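Local coordinates for Serine/threonine-protein kinase Tel1 (Chaetomium thermophilum, PDB 6SKY) that probably phosphorylates serine or threonine followed by glutamine in its targets, using ATP, to signal DNA damage as a kinase of the ATM subfamily, at residues A[2586-2598]-A[2603-2615]. Sequence-based numbering, arbitrary orientation.
Sequences ASGVSAPKILTAI and RKYKQLVKGGNDD. With AGS (phosphothiophosphoric acid-adenylate ester), chain C.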
loop_
_atom_site.group_PDB
_atom_site.type_symbol
_atom_site.label_atom_id
_atom_site.label_comp_id
_atom_site.label_asym_id
_atom_site.label_seq_id
_atom_site.Cartn_x
_atom_site.Cartn_y
_atom_site.Cartn_z
ATOM N N ALA A 2586 13.782 44.939 30.597
ATOM C CA ALA A 2586 14.342 44.619 29.294
ATOM C C ALA A 2586 14.456 45.873 28.433
ATOM O O ALA A 2586 13.952 46.944 28.774
ATOM C CB ALA A 2586 13.490 43.558 28.596
ATOM N N SER A 2587 15.128 45.723 27.293
ATOM C CA SER A 2587 15.434 46.854 26.424
ATOM C C SER A 2587 14.260 47.153 25.502
ATOM O O SER A 2587 13.802 46.275 24.763
ATOM C CB SER A 2587 16.691 46.568 25.606
ATOM O OG SER A 2587 17.798 46.311 26.452
ATOM N N GLY A 2588 13.787 48.393 25.538
ATOM C CA GLY A 2588 12.688 48.805 24.688
ATOM C C GLY A 2588 12.292 50.230 25.005
ATOM O O GLY A 2588 13.016 50.956 25.688
ATOM N N VAL A 2589 11.130 50.631 24.492
ATOM C CA VAL A 2589 10.589 51.946 24.811
ATOM C C VAL A 2589 9.683 51.817 26.024
ATOM O O VAL A 2589 9.951 52.398 27.081
ATOM C CB VAL A 2589 9.828 52.556 23.622
ATOM C CG1 VAL A 2589 9.211 53.882 24.029
ATOM C CG2 VAL A 2589 10.758 52.736 22.436
ATOM N N SER A 2590 8.605 51.052 25.882
ATOM C CA SER A 2590 7.767 50.704 27.022
ATOM C C SER A 2590 8.417 49.511 27.703
ATOM O O SER A 2590 8.259 48.370 27.266
ATOM C CB SER A 2590 6.345 50.388 26.586
ATOM O OG SER A 2590 5.501 50.264 27.717
ATOM N N ALA A 2591 9.157 49.781 28.775
ATOM C CA ALA A 2591 9.989 48.808 29.465
ATOM C C ALA A 2591 9.191 47.591 29.908
ATOM O O ALA A 2591 8.357 47.698 30.814
ATOM C CB ALA A 2591 10.653 49.461 30.676
ATOM N N PRO A 2592 9.408 46.424 29.304
ATOM C CA PRO A 2592 8.779 45.205 29.826
ATOM C C PRO A 2592 9.493 44.769 31.093
ATOM O O PRO A 2592 10.703 44.555 31.089
ATOM C CB PRO A 2592 8.963 44.196 28.690
ATOM C CG PRO A 2592 10.144 44.667 27.967
ATOM C CD PRO A 2592 10.203 46.159 28.096
ATOM N N LYS A 2593 8.748 44.649 32.180
ATOM C CA LYS A 2593 9.338 44.322 33.466
ATOM C C LYS A 2593 9.091 42.864 33.808
ATOM O O LYS A 2593 8.014 42.327 33.555
ATOM C CB LYS A 2593 8.788 45.229 34.563
ATOM C CG LYS A 2593 7.360 45.637 34.385
ATOM C CD LYS A 2593 7.053 46.857 35.215
ATOM C CE LYS A 2593 7.752 48.074 34.674
ATOM N NZ LYS A 2593 7.143 48.535 33.409
ATOM N N ILE A 2594 10.097 42.229 34.386
ATOM C CA ILE A 2594 10.056 40.809 34.694
ATOM C C ILE A 2594 9.892 40.679 36.200
ATOM O O ILE A 2594 10.855 40.808 36.958
ATOM C CB ILE A 2594 11.304 40.073 34.196
ATOM C CG1 ILE A 2594 11.420 40.172 32.682
ATOM C CG2 ILE A 2594 11.234 38.621 34.565
ATOM C CD1 ILE A 2594 12.288 41.284 32.199
ATOM N N LEU A 2595 8.676 40.414 36.635
ATOM C CA LEU A 2595 8.388 40.189 38.040
ATOM C C LEU A 2595 8.607 38.732 38.393
ATOM O O LEU A 2595 8.575 37.854 37.538
ATOM C CB LEU A 2595 6.951 40.570 38.365
ATOM C CG LEU A 2595 6.618 41.998 38.764
ATOM C CD1 LEU A 2595 7.083 42.985 37.729
ATOM C CD2 LEU A 2595 5.134 42.088 38.937
ATOM N N THR A 2596 8.822 38.479 39.675
ATOM C CA THR A 2596 8.893 37.126 40.201
ATOM C C THR A 2596 7.921 37.014 41.359
ATOM O O THR A 2596 7.844 37.911 42.197
ATOM C CB THR A 2596 10.303 36.769 40.671
ATOM O OG1 THR A 2596 11.252 37.140 39.669
ATOM C CG2 THR A 2596 10.417 35.285 40.922
ATOM N N ALA A 2597 7.168 35.926 41.398
ATOM C CA ALA A 2597 6.207 35.689 42.457
ATOM C C ALA A 2597 6.553 34.380 43.139
ATOM O O ALA A 2597 6.735 33.362 42.473
ATOM C CB ALA A 2597 4.783 35.643 41.909
ATOM N N ILE A 2598 6.662 34.409 44.456
ATOM C CA ILE A 2598 6.893 33.204 45.233
ATOM C C ILE A 2598 5.537 32.704 45.697
ATOM O O ILE A 2598 4.797 33.428 46.372
ATOM C CB ILE A 2598 7.831 33.463 46.420
ATOM C CG1 ILE A 2598 9.259 33.696 45.936
ATOM C CG2 ILE A 2598 7.812 32.285 47.361
ATOM C CD1 ILE A 2598 9.572 35.122 45.596
ATOM N N ARG A 2603 7.432 27.810 45.001
ATOM C CA ARG A 2603 8.028 27.856 43.677
ATOM C C ARG A 2603 8.008 29.282 43.152
ATOM O O ARG A 2603 7.205 30.111 43.579
ATOM C CB ARG A 2603 7.293 26.931 42.708
ATOM C CG ARG A 2603 7.340 25.487 43.115
ATOM C CD ARG A 2603 6.687 24.585 42.093
ATOM N NE ARG A 2603 6.314 23.317 42.711
ATOM C CZ ARG A 2603 5.851 22.261 42.055
ATOM N NH1 ARG A 2603 5.543 21.158 42.720
ATOM N NH2 ARG A 2603 5.704 22.301 40.740
ATOM N N LYS A 2604 8.903 29.563 42.219
ATOM C CA LYS A 2604 9.053 30.898 41.665
ATOM C C LYS A 2604 8.411 30.952 40.288
ATOM O O LYS A 2604 8.814 30.218 39.383
ATOM C CB LYS A 2604 10.523 31.289 41.587
ATOM C CG LYS A 2604 11.228 31.260 42.919
ATOM C CD LYS A 2604 12.606 31.866 42.806
ATOM C CE LYS A 2604 13.301 31.912 44.147
ATOM N NZ LYS A 2604 14.586 32.652 44.058
ATOM N N TYR A 2605 7.418 31.817 40.136
ATOM C CA TYR A 2605 6.732 32.038 38.873
ATOM C C TYR A 2605 7.142 33.406 38.366
ATOM O O TYR A 2605 6.753 34.423 38.940
ATOM C CB TYR A 2605 5.223 31.967 39.054
ATOM C CG TYR A 2605 4.734 30.728 39.747
ATOM C CD1 TYR A 2605 4.528 29.559 39.048
ATOM C CD2 TYR A 2605 4.461 30.733 41.097
ATOM C CE1 TYR A 2605 4.078 28.430 39.674
ATOM C CE2 TYR A 2605 4.008 29.611 41.731
ATOM C CZ TYR A 2605 3.820 28.462 41.015
ATOM O OH TYR A 2605 3.370 27.331 41.640
ATOM N N LYS A 2606 7.936 33.441 37.313
ATOM C CA LYS A 2606 8.307 34.716 36.730
ATOM C C LYS A 2606 7.294 35.121 35.672
ATOM O O LYS A 2606 6.566 34.296 35.123
ATOM C CB LYS A 2606 9.705 34.645 36.135
ATOM C CG LYS A 2606 10.734 34.114 37.090
ATOM C CD LYS A 2606 12.111 34.232 36.504
ATOM C CE LYS A 2606 12.415 35.667 36.144
ATOM N NZ LYS A 2606 13.780 35.829 35.576
ATOM N N GLN A 2607 7.241 36.420 35.403
ATOM C CA GLN A 2607 6.225 36.981 34.528
ATOM C C GLN A 2607 6.791 38.183 33.805
ATOM O O GLN A 2607 7.466 39.010 34.412
ATOM C CB GLN A 2607 4.992 37.423 35.312
ATOM C CG GLN A 2607 4.312 36.333 36.069
ATOM C CD GLN A 2607 3.537 36.857 37.220
ATOM O OE1 GLN A 2607 3.536 38.050 37.477
ATOM N NE2 GLN A 2607 2.868 35.974 37.930
ATOM N N LEU A 2608 6.511 38.284 32.518
ATOM C CA LEU A 2608 6.670 39.539 31.806
ATOM C C LEU A 2608 5.368 40.302 31.941
ATOM O O LEU A 2608 4.305 39.776 31.607
ATOM C CB LEU A 2608 6.991 39.331 30.332
ATOM C CG LEU A 2608 8.305 38.734 29.874
ATOM C CD1 LEU A 2608 8.088 37.318 29.482
ATOM C CD2 LEU A 2608 8.810 39.515 28.697
ATOM N N VAL A 2609 5.445 41.524 32.439
ATOM C CA VAL A 2609 4.307 42.426 32.471
ATOM C C VAL A 2609 4.496 43.353 31.282
ATOM O O VAL A 2609 5.258 44.315 31.345
ATOM C CB VAL A 2609 4.215 43.185 33.795
ATOM C CG1 VAL A 2609 2.938 43.958 33.851
ATOM C CG2 VAL A 2609 4.277 42.224 34.948
ATOM N N LYS A 2610 3.823 43.047 30.183
ATOM C CA LYS A 2610 4.082 43.698 28.912
ATOM C C LYS A 2610 3.063 44.801 28.699
ATOM O O LYS A 2610 1.857 44.552 28.735
ATOM C CB LYS A 2610 4.026 42.691 27.769
ATOM C CG LYS A 2610 5.142 42.837 26.773
ATOM C CD LYS A 2610 5.152 41.666 25.832
ATOM C CE LYS A 2610 6.420 41.622 25.012
ATOM N NZ LYS A 2610 6.464 40.402 24.157
ATOM N N GLY A 2611 3.555 46.022 28.489
ATOM C CA GLY A 2611 2.718 47.145 28.150
ATOM C C GLY A 2611 3.112 47.688 26.788
ATOM O O GLY A 2611 4.120 47.293 26.200
ATOM N N GLY A 2612 2.299 48.605 26.295
ATOM C CA GLY A 2612 2.550 49.162 24.987
ATOM C C GLY A 2612 1.319 49.091 24.117
ATOM O O GLY A 2612 0.200 49.108 24.628
ATOM N N ASN A 2613 1.510 49.007 22.806
ATOM C CA ASN A 2613 0.402 48.950 21.862
ATOM C C ASN A 2613 0.419 47.650 21.070
ATOM O O ASN A 2613 -0.039 47.601 19.928
ATOM C CB ASN A 2613 0.428 50.158 20.927
ATOM C CG ASN A 2613 1.833 50.554 20.525
ATOM O OD1 ASN A 2613 2.803 50.220 21.202
ATOM N ND2 ASN A 2613 1.948 51.282 19.422
ATOM N N ASP A 2614 0.941 46.588 21.673
ATOM C CA ASP A 2614 1.027 45.299 21.011
ATOM C C ASP A 2614 -0.332 44.608 21.017
ATOM O O ASP A 2614 -1.315 45.104 21.571
ATOM C CB ASP A 2614 2.079 44.429 21.690
ATOM C CG ASP A 2614 1.924 44.406 23.189
ATOM O OD1 ASP A 2614 1.033 45.113 23.701
ATOM O OD2 ASP A 2614 2.690 43.686 23.855
ATOM N N ASP A 2615 -0.386 43.439 20.386
ATOM C CA ASP A 2615 -1.592 42.618 20.338
ATOM C C ASP A 2615 -1.235 41.230 20.850
ATOM O O ASP A 2615 -0.685 40.409 20.113
ATOM C CB ASP A 2615 -2.168 42.561 18.931
ATOM C CG ASP A 2615 -3.172 43.665 18.673
ATOM O OD1 ASP A 2615 -3.455 44.437 19.615
ATOM O OD2 ASP A 2615 -3.677 43.761 17.534
HETATM P PG AGS C . 12.255 42.614 19.479
HETATM S S1G AGS C . 13.329 41.550 18.248
HETATM O O2G AGS C . 10.771 42.167 19.423
HETATM O O3G AGS C . 12.352 44.115 19.091
HETATM P PB AGS C . 12.455 41.128 21.717
HETATM O O1B AGS C . 12.263 40.007 20.781
HETATM O O2B AGS C . 13.616 40.972 22.696
HETATM O O3B AGS C . 12.760 42.454 20.936
HETATM P PA AGS C . 11.191 41.233 24.145
HETATM O O1A AGS C . 11.345 42.571 24.728
HETATM O O2A AGS C . 9.930 40.489 24.579
HETATM O O3A AGS C . 11.145 41.300 22.572
HETATM O "O5'" AGS C . 12.477 40.421 24.518
HETATM C "C5'" AGS C . 12.734 40.139 25.900
HETATM C "C4'" AGS C . 13.804 39.088 26.012
HETATM O "O4'" AGS C . 13.305 37.984 26.789
HETATM C "C3'" AGS C . 14.274 38.483 24.696
HETATM O "O3'" AGS C . 15.638 38.091 24.771
HETATM C "C2'" AGS C . 13.344 37.284 24.523
HETATM O "O2'" AGS C . 13.990 36.236 23.817
HETATM C "C1'" AGS C . 13.082 36.856 25.967
HETATM N N9 AGS C . 11.722 36.392 26.192
HETATM C C8 AGS C . 10.579 36.895 25.638
HETATM N N7 AGS C . 9.486 36.286 26.023
HETATM C C5 AGS C . 9.945 35.316 26.896
HETATM C C6 AGS C . 9.283 34.328 27.645
HETATM N N6 AGS C . 7.961 34.153 27.637
HETATM N N1 AGS C . 10.035 33.518 28.415
HETATM C C2 AGS C . 11.358 33.689 28.428
HETATM N N3 AGS C . 12.092 34.582 27.765
HETATM C C4 AGS C . 11.320 35.369 27.010
#
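Lys2593 and Val2609 form a hydrogen-bonded pair at the nucleotide end of an antiparallel hairpin in the N-lobe sheet of a PI3-kinase-like fold: Val2609 N reaches Lys2593 O at 2.9 Å, almost straight, and CG of the lysine lies 4.0 Å from CB of the valine. Two further such pairs, Leu2595 with Gln2607 and Ala2597 with Tyr2605, are each joined by two backbone bonds. On the same face, CG2 of Val2609 packs 4.0 Å from CD1 of Leu2595, while helix 2507-2522 covers this side and its Tyr2517 hydroxyl holds OE1 of Gln2607. The Lys2593 chain, with CG set between the backbone N and the carbonyl carbon (chi1 34°), bends twice and brings NZ back to Ala2591 O at 3.0 Å, in the carbonyl plane; Tyr2529 adds a cation-pi contact. A methionine in its place would probably leave Ala2591 O without this donor and Tyr2529 without its cation. The other face, carrying Ile2594, Thr2596, Lys2606 and Leu2608, looks toward the nucleotide. CG2 of Ile2594 meets CE of Lys2606 at 3.6 Å, and CD1 of Leu2608 touches N6 of the adenine at 3.7 Å. Extended beyond CG, Lys2610 makes a weak hydrogen bond from NZ to O2A of the alpha-phosphate at 3.5 Å. One strand therefore offers the nucleotide two chemistries, an apolar leucine methyl against the base and a lysine amine for the alpha-phosphate.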